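Local coordinates for catalase (Bacillus pumilus, PDB 4QOL) that breaks down hydrogen peroxide to water and oxygen at a haem and also shows peroxidase-like reactivity toward phenolic substrates, at the interface of chains A and B. Sequence-based numbering; all coordinates share one arbitrary frame. Chains: chain A/B, Catalase.

The interface of chains A and B. Residues chain A 55-56, 143, 147-148, 151; chain B 46, 49-50.
B:Phe46, the last residue of helix 37-46, pushes its ring between A:Val55, A:Phe143 and A:Val147 at a two-fold symmetric subunit interface of this haem catalase, whose family typically assembles as tetramers. The tightly packed part is apolar. A:Phe143 points its CD2-CE2 edge at one face of the B:Phe46 ring, planes 85° apart, with CE2 3.6 Å from B:Phe46 CE2. Over the opposite face, toward the rim, comes A:Val55 CG2. A:Val147, one turn on from A:Phe143 in helix 143-150, sets CG1 3.8 Å from B:Phe46 CE1, near the ring plane. A flat ring suits this cleft, offering A:Val55 and A:Phe143 a face each and A:Val147 an edge.

The other side is held by separate directional bonds and may be more open, little of B:Glu49 or A:Lys151 being buried by the partner. Histidine suits its place: A:His148 NE2 donates a 2.6 Å in-plane hydrogen bond to the syn lone pair of B:Glu49 OE1. The glutamate, extended beyond CG (chi2 -176°), carries its carboxylate across. B:Arg50, bent at chi2 (-66°), turns one guanidinium face, near its rim, to A:Val55 CG2. Its two amino ends serve both subunits: NH1 makes a 2.9 Å salt bridge with B:Glu49 OE2, and NH2 donates to A:Val55 O at 3.0 Å, on an in-plane lone pair. The long A:Lys151 brings NZ to that oxygen at 3.1 Å, and 3.3 Å from B:Arg50 NH2; the shared acceptor probably eases their repulsion, while B:Glu49 mainly offsets the arginine.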
# COMPACT_ATOMS: atom_id res chain seq x y z
N VAL A 55 4.72 -13.98 5.82
CA VAL A 55 6.11 -14.17 5.49
C VAL A 55 6.58 -15.62 5.80
O VAL A 55 7.52 -16.15 5.13
CB VAL A 55 7.00 -13.10 6.13
CG1 VAL A 55 7.08 -13.18 7.63
CG2 VAL A 55 8.41 -13.08 5.51
N VAL A 56 6.05 -16.18 6.88
CA VAL A 56 6.19 -17.65 7.16
C VAL A 56 4.84 -18.13 7.59
O VAL A 56 3.96 -17.29 7.92
CB VAL A 56 7.26 -17.97 8.24
CG1 VAL A 56 8.67 -17.78 7.70
CG2 VAL A 56 7.04 -17.14 9.48
N PHE A 143 16.46 -14.82 13.15
CA PHE A 143 15.32 -15.40 12.52
C PHE A 143 15.31 -15.17 11.01
O PHE A 143 15.06 -16.11 10.27
CB PHE A 143 13.99 -14.93 13.10
CG PHE A 143 12.80 -15.73 12.58
CD1 PHE A 143 12.60 -17.02 13.02
CD2 PHE A 143 11.85 -15.15 11.79
CE1 PHE A 143 11.46 -17.70 12.64
CE2 PHE A 143 10.72 -15.81 11.42
CZ PHE A 143 10.53 -17.09 11.80
N VAL A 147 15.26 -18.37 8.46
CA VAL A 147 14.22 -18.45 7.45
C VAL A 147 14.78 -18.44 6.00
O VAL A 147 14.39 -19.25 5.16
CB VAL A 147 13.17 -17.42 7.66
CG1 VAL A 147 12.16 -17.44 6.52
CG2 VAL A 147 12.43 -17.71 8.97
N HIS A 148 15.66 -17.48 5.73
CA HIS A 148 16.23 -17.40 4.39
C HIS A 148 16.99 -18.69 4.02
O HIS A 148 16.97 -19.07 2.81
CB HIS A 148 17.17 -16.21 4.29
CG HIS A 148 16.50 -14.86 4.24
ND1 HIS A 148 17.21 -13.71 4.09
CD2 HIS A 148 15.20 -14.49 4.36
CE1 HIS A 148 16.38 -12.68 4.02
NE2 HIS A 148 15.16 -13.14 4.18
N LYS A 151 14.10 -21.35 3.28
CA LYS A 151 13.26 -20.98 2.18
C LYS A 151 13.89 -21.38 0.88
O LYS A 151 15.12 -21.49 0.72
CB LYS A 151 13.02 -19.45 2.13
CG LYS A 151 12.02 -18.88 3.19
CD LYS A 151 10.61 -18.92 2.73
CE LYS A 151 9.60 -18.48 3.76
NZ LYS A 151 8.24 -18.35 3.13
N PHE B 46 12.52 -7.91 6.86
CA PHE B 46 12.02 -9.28 6.80
C PHE B 46 10.49 -9.32 6.80
O PHE B 46 9.85 -9.95 5.98
CB PHE B 46 12.60 -10.10 7.96
CG PHE B 46 12.06 -11.50 8.04
CD1 PHE B 46 12.45 -12.43 7.14
CD2 PHE B 46 11.03 -11.81 8.95
CE1 PHE B 46 11.93 -13.72 7.15
CE2 PHE B 46 10.48 -13.11 9.00
CZ PHE B 46 10.99 -14.06 8.15
N GLU B 49 8.90 -8.49 3.29
CA GLU B 49 9.40 -9.10 2.04
C GLU B 49 8.35 -9.37 1.03
O GLU B 49 8.67 -9.32 -0.16
CB GLU B 49 10.16 -10.41 2.36
CG GLU B 49 11.49 -10.18 3.01
CD GLU B 49 12.33 -11.42 3.27
OE1 GLU B 49 13.35 -11.27 4.07
OE2 GLU B 49 12.00 -12.53 2.75
N ARG B 50 7.15 -9.76 1.44
CA ARG B 50 6.16 -10.33 0.57
C ARG B 50 5.28 -9.23 -0.03
O ARG B 50 4.92 -8.26 0.65
CB ARG B 50 5.25 -11.36 1.27
CG ARG B 50 5.96 -12.52 1.93
CD ARG B 50 6.66 -13.45 0.97
NE ARG B 50 7.45 -14.39 1.80
CZ ARG B 50 8.76 -14.38 1.98
NH1 ARG B 50 9.58 -13.47 1.44
NH2 ARG B 50 9.23 -15.25 2.82